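Local coordinates for protein transcription termination factor NusA (Planctomyces limnophilus, PDB 4MTN) that probably takes part in both transcription termination and antitermination, binding the core RNA polymerase and nascent RNA, at residues S172-E184 and I197-V210. Sequence-based numbering, arbitrary orientation.
Sequences SRAHPDFVRRLLE and IRSLAREAGYRTKV
The carbonyl oxygen of H175 is gripped from opposite faces of its plane, by the backbone N of F178 and by R202 NH1 (2.8 Å). The same NH1 donates to R173 O at 2.7 Å, and NH2 adds a weak bond to that oxygen. One guanidinium thus ties together two carbonyls of the turn leading into helix 176-184, whose start is capped by H175 ND1 accepting from D177 N. R202 reaches this turn because CG stands anti to its backbone N (chi1 -178°) and the chain runs extended to NE. V179 CG2 lies over one face of its guanidinium, 3.5 Å from R202 NE, and A204 CB lies over the opposite one, while NH2 makes a salt bridge with E243. A leucine in place of R202 would probably leave the R173 and H175 carbonyls without this donor and E243 without its salt-bridge partner.

Further along, the side chains of R180 and I197 run alongside each other, pointing opposite ways. Bent at chi3 (-72°), R180 brings NH1 to I197 O at 3.0 Å, from above the carbonyl plane, as I197 CG2 sits over a guanidinium face. Between the two arginines, L200 CD2 packs on V179 CB (4.0 Å) and P176. V179 CG1 meets T208 CG2 tip to tip, and L183 CD1 meets V210 CG2 likewise at 4.0 Å.

Helix 176-184 lies across one face of the hairpin 195-203/207-214, its axis at 121° to that of strand 197-203, at the junction of the S1 and first KH domains. Strand 152-162 touches F178, helix 231-239 touches L183, and helix 297-306 packs against A201 and K209 on the hairpin's other face.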
ATOM      1  N   SER A 172       0.680   9.117  -3.673  1.00 45.68           N
ATOM      2  CA  SER A 172       1.962   8.433  -3.545  1.00 43.82           C
ATOM      3  C   SER A 172       2.681   8.341  -4.887  1.00 43.28           C
ATOM      4  O   SER A 172       2.071   7.975  -5.890  1.00 45.50           O
ATOM      5  CB  SER A 172       1.759   7.032  -2.965  1.00 33.95           C
ATOM      6  OG  SER A 172       2.998   6.368  -2.790  1.00 40.71           O
ATOM      7  N   ARG A 173       3.968   8.673  -4.918  1.00 44.42           N
ATOM      8  CA  ARG A 173       4.792   8.294  -6.061  1.00 37.37           C
ATOM      9  C   ARG A 173       5.627   7.058  -5.734  1.00 36.80           C
ATOM     10  O   ARG A 173       6.299   6.504  -6.602  1.00 39.14           O
ATOM     11  CB  ARG A 173       5.700   9.446  -6.489  1.00 38.78           C
ATOM     12  CG  ARG A 173       5.030  10.810  -6.465  1.00 44.73           C
ATOM     13  CD  ARG A 173       5.311  11.584  -7.741  1.00 49.39           C
ATOM     14  NE  ARG A 173       6.680  11.405  -8.215  1.00 48.94           N
ATOM     15  CZ  ARG A 173       7.051  11.555  -9.483  1.00 51.62           C
ATOM     16  NH1 ARG A 173       6.153  11.879 -10.404  1.00 52.26           N
ATOM     17  NH2 ARG A 173       8.317  11.372  -9.834  1.00 52.63           N
ATOM     18  N   ALA A 174       5.574   6.632  -4.475  1.00 37.96           N
ATOM     19  CA  ALA A 174       6.385   5.516  -4.001  1.00 40.88           C
ATOM     20  C   ALA A 174       5.648   4.179  -4.035  1.00 44.44           C
ATOM     21  O   ALA A 174       6.253   3.125  -3.829  1.00 42.34           O
ATOM     22  CB  ALA A 174       6.881   5.797  -2.592  1.00 36.65           C
ATOM     23  N   HIS A 175       4.345   4.223  -4.291  1.00 42.29           N
ATOM     24  CA  HIS A 175       3.528   3.015  -4.272  1.00 40.87           C
ATOM     25  C   HIS A 175       3.767   2.184  -5.528  1.00 40.63           C
ATOM     26  O   HIS A 175       3.965   2.737  -6.609  1.00 39.36           O
ATOM     27  CB  HIS A 175       2.045   3.372  -4.145  1.00 38.31           C
ATOM     28  CG  HIS A 175       1.190   2.244  -3.652  1.00 37.01           C
ATOM     29  ND1 HIS A 175       0.704   1.260  -4.487  1.00 34.35           N
ATOM     30  CD2 HIS A 175       0.739   1.944  -2.413  1.00 36.94           C
ATOM     31  CE1 HIS A 175      -0.011   0.402  -3.780  1.00 33.58           C
ATOM     32  NE2 HIS A 175      -0.007   0.793  -2.520  1.00 36.87           N
ATOM     33  N   PRO A 176       3.762   0.848  -5.384  1.00 37.19           N
ATOM     34  CA  PRO A 176       3.891  -0.063  -6.525  1.00 33.79           C
ATOM     35  C   PRO A 176       2.883   0.236  -7.633  1.00 35.89           C
ATOM     36  O   PRO A 176       3.220   0.117  -8.809  1.00 44.25           O
ATOM     37  CB  PRO A 176       3.625  -1.435  -5.905  1.00 36.59           C
ATOM     38  CG  PRO A 176       4.082  -1.292  -4.501  1.00 37.76           C
ATOM     39  CD  PRO A 176       3.759   0.123  -4.100  1.00 35.46           C
ATOM     40  N   ASP A 177       1.671   0.635  -7.257  1.00 33.51           N
ATOM     41  CA  ASP A 177       0.626   0.932  -8.231  1.00 29.80           C
ATOM     42  C   ASP A 177       1.031   2.038  -9.201  1.00 30.82           C
ATOM     43  O   ASP A 177       0.538   2.084 -10.326  1.00 31.23           O
ATOM     44  CB  ASP A 177      -0.674   1.321  -7.525  1.00 35.83           C
ATOM     45  CG  ASP A 177      -1.375   0.132  -6.898  1.00 43.22           C
ATOM     46  OD1 ASP A 177      -1.012  -1.016  -7.227  1.00 47.24           O
ATOM     47  OD2 ASP A 177      -2.293   0.349  -6.081  1.00 50.04           O
ATOM     48  N   PHE A 178       1.923   2.925  -8.770  1.00 36.19           N
ATOM     49  CA  PHE A 178       2.392   4.003  -9.638  1.00 38.12           C
ATOM     50  C   PHE A 178       3.144   3.440 -10.839  1.00 39.41           C
ATOM     51  O   PHE A 178       2.953   3.888 -11.970  1.00 39.17           O
ATOM     52  CB  PHE A 178       3.289   4.976  -8.869  1.00 34.43           C
ATOM     53  CG  PHE A 178       3.580   6.250  -9.616  1.00 31.65           C
ATOM     54  CD1 PHE A 178       2.667   6.760 -10.525  1.00 32.21           C
ATOM     55  CD2 PHE A 178       4.770   6.928  -9.419  1.00 34.74           C
ATOM     56  CE1 PHE A 178       2.931   7.928 -11.215  1.00 34.38           C
ATOM     57  CE2 PHE A 178       5.042   8.098 -10.108  1.00 34.50           C
ATOM     58  CZ  PHE A 178       4.121   8.597 -11.008  1.00 33.44           C
ATOM     59  N   VAL A 179       4.001   2.455 -10.586  1.00 38.97           N
ATOM     60  CA  VAL A 179       4.748   1.794 -11.648  1.00 41.83           C
ATOM     61  C   VAL A 179       3.806   1.032 -12.572  1.00 45.36           C
ATOM     62  O   VAL A 179       3.945   1.076 -13.796  1.00 45.78           O
ATOM     63  CB  VAL A 179       5.799   0.823 -11.076  1.00 40.52           C
ATOM     64  CG1 VAL A 179       6.488   0.060 -12.196  1.00 37.34           C
ATOM     65  CG2 VAL A 179       6.811   1.579 -10.239  1.00 45.14           C
ATOM     66  N   ARG A 180       2.842   0.340 -11.969  1.00 42.94           N
ATOM     67  CA  ARG A 180       1.869  -0.453 -12.712  1.00 41.97           C
ATOM     68  C   ARG A 180       1.083   0.411 -13.693  1.00 42.01           C
ATOM     69  O   ARG A 180       0.856   0.015 -14.835  1.00 46.37           O
ATOM     70  CB  ARG A 180       0.916  -1.161 -11.746  1.00 41.02           C
ATOM     71  CG  ARG A 180      -0.099  -2.064 -12.419  1.00 44.99           C
ATOM     72  CD  ARG A 180      -1.052  -2.678 -11.406  1.00 46.65           C
ATOM     73  NE  ARG A 180      -0.413  -3.701 -10.582  1.00 50.16           N
ATOM     74  CZ  ARG A 180      -0.457  -5.004 -10.843  1.00 51.38           C
ATOM     75  NH1 ARG A 180      -1.111  -5.445 -11.910  1.00 47.56           N
ATOM     76  NH2 ARG A 180       0.152  -5.866 -10.040  1.00 53.04           N
ATOM     77  N   ARG A 181       0.679   1.595 -13.246  1.00 42.11           N
ATOM     78  CA  ARG A 181      -0.063   2.521 -14.095  1.00 41.50           C
ATOM     79  C   ARG A 181       0.802   3.040 -15.238  1.00 41.99           C
ATOM     80  O   ARG A 181       0.374   3.058 -16.391  1.00 44.32           O
ATOM     81  CB  ARG A 181      -0.592   3.702 -13.276  1.00 39.07           C
ATOM     82  CG  ARG A 181      -1.601   3.346 -12.195  1.00 41.10           C
ATOM     83  CD  ARG A 181      -2.945   2.933 -12.772  1.00 29.55           C
ATOM     84  NE  ARG A 181      -3.026   1.496 -13.011  1.00 41.21           N
ATOM     85  CZ  ARG A 181      -3.365   0.603 -12.087  1.00 42.54           C
ATOM     86  NH1 ARG A 181      -3.651   0.996 -10.854  1.00 30.02           N
ATOM     87  NH2 ARG A 181      -3.418  -0.686 -12.396  1.00 38.73           N
ATOM     88  N   LEU A 182       2.018   3.466 -14.907  1.00 40.04           N
ATOM     89  CA  LEU A 182       2.935   4.028 -15.892  1.00 38.45           C
ATOM     90  C   LEU A 182       3.288   3.021 -16.981  1.00 37.42           C
ATOM     91  O   LEU A 182       3.446   3.386 -18.147  1.00 37.80           O
ATOM     92  CB  LEU A 182       4.209   4.526 -15.208  1.00 40.69           C
ATOM     93  CG  LEU A 182       4.059   5.787 -14.357  1.00 43.34           C
ATOM     94  CD1 LEU A 182       5.340   6.070 -13.593  1.00 36.07           C
ATOM     95  CD2 LEU A 182       3.674   6.973 -15.227  1.00 38.08           C
ATOM     96  N   LEU A 183       3.410   1.756 -16.596  1.00 36.10           N
ATOM     97  CA  LEU A 183       3.684   0.694 -17.557  1.00 37.23           C
ATOM     98  C   LEU A 183       2.498   0.498 -18.494  1.00 40.82           C
ATOM     99  O   LEU A 183       2.674   0.245 -19.687  1.00 47.55           O
ATOM    100  CB  LEU A 183       4.016  -0.614 -16.836  1.00 35.98           C
ATOM    101  CG  LEU A 183       5.420  -0.678 -16.228  1.00 35.06           C
ATOM    102  CD1 LEU A 183       5.583  -1.904 -15.343  1.00 30.93           C
ATOM    103  CD2 LEU A 183       6.470  -0.668 -17.326  1.00 36.05           C
ATOM    104  N   GLU A 184       1.292   0.625 -17.948  1.00 36.83           N
ATOM    105  CA  GLU A 184       0.075   0.496 -18.739  1.00 31.19           C
ATOM    106  C   GLU A 184      -0.021   1.607 -19.779  1.00 36.77           C
ATOM    107  O   GLU A 184      -0.521   1.394 -20.881  1.00 40.21           O
ATOM    108  CB  GLU A 184      -1.160   0.512 -17.835  1.00 31.15           C
ATOM    109  CG  GLU A 184      -1.324  -0.735 -16.978  1.00 40.24           C
ATOM    110  CD  GLU A 184      -2.384  -0.577 -15.904  1.00 45.32           C
ATOM    111  OE1 GLU A 184      -2.986   0.514 -15.813  1.00 43.24           O
ATOM    112  OE2 GLU A 184      -2.615  -1.544 -15.148  1.00 47.72           O
ATOM    113  N   ILE A 197       0.044  -7.737 -16.105  1.00 48.20           N
ATOM    114  CA  ILE A 197       1.007  -7.637 -15.016  1.00 41.99           C
ATOM    115  C   ILE A 197       0.503  -8.434 -13.821  1.00 39.90           C
ATOM    116  O   ILE A 197      -0.471  -8.049 -13.174  1.00 42.36           O
ATOM    117  CB  ILE A 197       1.246  -6.175 -14.598  1.00 40.19           C
ATOM    118  CG1 ILE A 197       1.714  -5.347 -15.797  1.00 31.07           C
ATOM    119  CG2 ILE A 197       2.256  -6.101 -13.468  1.00 34.71           C
ATOM    120  CD1 ILE A 197       1.794  -3.865 -15.517  1.00 36.26           C
ATOM    121  N   ARG A 198       1.164  -9.552 -13.541  1.00 40.08           N
ATOM    122  CA  ARG A 198       0.729 -10.459 -12.486  1.00 43.74           C
ATOM    123  C   ARG A 198       1.193 -10.044 -11.091  1.00 49.98           C
ATOM    124  O   ARG A 198       0.422 -10.093 -10.132  1.00 54.97           O
ATOM    125  CB  ARG A 198       1.213 -11.875 -12.793  1.00 44.33           C
ATOM    126  CG  ARG A 198       0.763 -12.383 -14.151  1.00 44.40           C
ATOM    127  CD  ARG A 198      -0.751 -12.437 -14.242  1.00 44.58           C
ATOM    128  NE  ARG A 198      -1.314 -13.409 -13.310  1.00 45.00           N
ATOM    129  CZ  ARG A 198      -1.422 -14.708 -13.564  1.00 47.79           C
ATOM    130  NH1 ARG A 198      -1.006 -15.195 -14.726  1.00 45.07           N
ATOM    131  NH2 ARG A 198      -1.945 -15.522 -12.656  1.00 48.77           N
ATOM    132  N   SER A 199       2.452  -9.633 -10.982  1.00 47.06           N
ATOM    133  CA  SER A 199       3.040  -9.329  -9.682  1.00 45.20           C
ATOM    134  C   SER A 199       4.056  -8.198  -9.767  1.00 47.43           C
ATOM    135  O   SER A 199       4.729  -8.027 -10.784  1.00 45.62           O
ATOM    136  CB  SER A 199       3.699 -10.578  -9.094  1.00 45.37           C
ATOM    137  OG  SER A 199       4.236 -10.318  -7.808  1.00 44.97           O
ATOM    138  N   LEU A 200       4.169  -7.430  -8.687  1.00 51.61           N
ATOM    139  CA  LEU A 200       5.060  -6.278  -8.664  1.00 49.31           C
ATOM    140  C   LEU A 200       5.744  -6.122  -7.308  1.00 49.19           C
ATOM    141  O   LEU A 200       5.111  -6.262  -6.261  1.00 58.09           O
ATOM    142  CB  LEU A 200       4.288  -5.006  -9.006  1.00 53.51           C
ATOM    143  CG  LEU A 200       5.036  -3.974  -9.844  1.00 58.39           C
ATOM    144  CD1 LEU A 200       5.064  -4.423 -11.285  1.00 64.76           C
ATOM    145  CD2 LEU A 200       4.385  -2.617  -9.730  1.00 63.65           C
ATOM    146  N   ALA A 201       7.041  -5.833  -7.340  1.00 40.96           N
ATOM    147  CA  ALA A 201       7.818  -5.603  -6.127  1.00 38.43           C
ATOM    148  C   ALA A 201       8.695  -4.370  -6.303  1.00 39.48           C
ATOM    149  O   ALA A 201       9.527  -4.321  -7.207  1.00 49.36           O
ATOM    150  CB  ALA A 201       8.663  -6.816  -5.800  1.00 40.18           C
ATOM    151  N   ARG A 202       8.517  -3.374  -5.439  1.00 37.10           N
ATOM    152  CA  ARG A 202       9.182  -2.093  -5.642  1.00 38.24           C
ATOM    153  C   ARG A 202       9.943  -1.557  -4.432  1.00 42.53           C
ATOM    154  O   ARG A 202       9.461  -1.609  -3.300  1.00 45.73           O
ATOM    155  CB  ARG A 202       8.157  -1.043  -6.081  1.00 34.78           C
ATOM    156  CG  ARG A 202       8.770   0.318  -6.360  1.00 34.54           C
ATOM    157  CD  ARG A 202       7.732   1.352  -6.754  1.00 36.49           C
ATOM    158  NE  ARG A 202       8.367   2.541  -7.313  1.00 36.21           N
ATOM    159  CZ  ARG A 202       7.747   3.700  -7.514  1.00 40.19           C
ATOM    160  NH1 ARG A 202       6.466   3.834  -7.198  1.00 42.31           N
ATOM    161  NH2 ARG A 202       8.413   4.725  -8.027  1.00 38.66           N
ATOM    162  N   GLU A 203      11.147  -1.052  -4.690  1.00 44.41           N
ATOM    163  CA  GLU A 203      11.815  -0.136  -3.776  1.00 45.04           C
ATOM    164  C   GLU A 203      11.922   1.213  -4.478  1.00 42.22           C
ATOM    165  O   GLU A 203      12.706   1.370  -5.415  1.00 40.70           O
ATOM    166  CB  GLU A 203      13.191  -0.657  -3.368  1.00 54.29           C
ATOM    167  CG  GLU A 203      13.141  -1.850  -2.429  1.00 67.65           C
ATOM    168  CD  GLU A 203      14.493  -2.179  -1.832  1.00 79.46           C
ATOM    169  OE1 GLU A 203      15.431  -1.368  -1.992  1.00 82.00           O
ATOM    170  OE2 GLU A 203      14.617  -3.249  -1.202  1.00 83.51           O
ATOM    171  N   ALA A 204      11.136   2.178  -4.012  1.00 39.51           N
ATOM    172  CA  ALA A 204      10.920   3.430  -4.734  1.00 40.27           C
ATOM    173  C   ALA A 204      12.203   4.215  -4.986  1.00 47.08           C
ATOM    174  O   ALA A 204      12.965   4.502  -4.064  1.00 48.15           O
ATOM    175  CB  ALA A 204       9.923   4.296  -3.982  1.00 40.98           C
ATOM    176  N   GLY A 205      12.424   4.565  -6.250  1.00 50.89           N
ATOM    177  CA  GLY A 205      13.582   5.346  -6.642  1.00 46.91           C
ATOM    178  C   GLY A 205      14.817   4.504  -6.891  1.00 42.92           C
ATOM    179  O   GLY A 205      15.874   5.033  -7.235  1.00 43.28           O
ATOM    180  N   TYR A 206      14.688   3.192  -6.722  1.00 42.17           N
ATOM    181  CA  TYR A 206      15.835   2.303  -6.863  1.00 43.44           C
ATOM    182  C   TYR A 206      15.590   1.149  -7.835  1.00 41.03           C
ATOM    183  O   TYR A 206      16.168   1.121  -8.921  1.00 42.23           O
ATOM    184  CB  TYR A 206      16.240   1.761  -5.493  1.00 45.99           C
ATOM    185  CG  TYR A 206      16.786   2.826  -4.568  1.00 52.31           C
ATOM    186  CD1 TYR A 206      15.959   3.481  -3.664  1.00 51.29           C
ATOM    187  CD2 TYR A 206      18.127   3.182  -4.607  1.00 44.12           C
ATOM    188  CE1 TYR A 206      16.456   4.458  -2.819  1.00 49.92           C
ATOM    189  CE2 TYR A 206      18.632   4.156  -3.766  1.00 49.15           C
ATOM    190  CZ  TYR A 206      17.794   4.792  -2.877  1.00 52.44           C
ATOM    191  OH  TYR A 206      18.299   5.761  -2.042  1.00 61.44           O
ATOM    192  N   ARG A 207      14.741   0.200  -7.454  1.00 41.28           N
ATOM    193  CA  ARG A 207      14.531  -0.981  -8.286  1.00 45.11           C
ATOM    194  C   ARG A 207      13.119  -1.554  -8.184  1.00 45.62           C
ATOM    195  O   ARG A 207      12.521  -1.573  -7.109  1.00 46.07           O
ATOM    196  CB  ARG A 207      15.553  -2.059  -7.923  1.00 50.06           C
ATOM    197  CG  ARG A 207      15.616  -3.218  -8.905  1.00 51.29           C
ATOM    198  CD  ARG A 207      16.815  -4.108  -8.626  1.00 55.20           C
ATOM    199  NE  ARG A 207      18.072  -3.371  -8.713  1.00 56.89           N
ATOM    200  CZ  ARG A 207      18.750  -3.179  -9.840  1.00 61.38           C
ATOM    201  NH1 ARG A 207      18.293  -3.669 -10.984  1.00 60.10           N
ATOM    202  NH2 ARG A 207      19.887  -2.495  -9.825  1.00 65.48           N
ATOM    203  N   THR A 208      12.602  -2.032  -9.314  1.00 46.17           N
ATOM    204  CA  THR A 208      11.286  -2.662  -9.366  1.00 41.95           C
ATOM    205  C   THR A 208      11.302  -3.931 -10.216  1.00 41.82           C
ATOM    206  O   THR A 208      11.704  -3.900 -11.379  1.00 44.05           O
ATOM    207  CB  THR A 208      10.222  -1.702  -9.934  1.00 43.47           C
ATOM    208  OG1 THR A 208      10.167  -0.515  -9.137  1.00 49.18           O
ATOM    209  CG2 THR A 208       8.854  -2.366  -9.939  1.00 45.50           C
ATOM    210  N   LYS A 209      10.864  -5.043  -9.633  1.00 41.96           N
ATOM    211  CA  LYS A 209      10.736  -6.296 -10.371  1.00 40.69           C
ATOM    212  C   LYS A 209       9.304  -6.496 -10.860  1.00 45.35           C
ATOM    213  O   LYS A 209       8.357  -6.430 -10.076  1.00 48.36           O
ATOM    214  CB  LYS A 209      11.167  -7.485  -9.506  1.00 37.04           C
ATOM    215  CG  LYS A 209      12.670  -7.607  -9.302  1.00 33.85           C
ATOM    216  CD  LYS A 209      13.012  -8.836  -8.469  1.00 38.10           C
ATOM    217  CE  LYS A 209      14.514  -8.989  -8.282  1.00 39.14           C
ATOM    218  NZ  LYS A 209      15.224  -9.177  -9.579  1.00 40.67           N
ATOM    219  N   VAL A 210       9.153  -6.746 -12.158  1.00 42.82           N
ATOM    220  CA  VAL A 210       7.837  -6.902 -12.770  1.00 38.01           C
ATOM    221  C   VAL A 210       7.649  -8.289 -13.377  1.00 38.22           C
ATOM    222  O   VAL A 210       8.407  -8.699 -14.256  1.00 43.64           O
ATOM    223  CB  VAL A 210       7.601  -5.856 -13.877  1.00 39.24           C
ATOM    224  CG1 VAL A 210       6.161  -5.923 -14.373  1.00 37.49           C
ATOM    225  CG2 VAL A 210       7.942  -4.460 -13.378  1.00 39.27           C
TER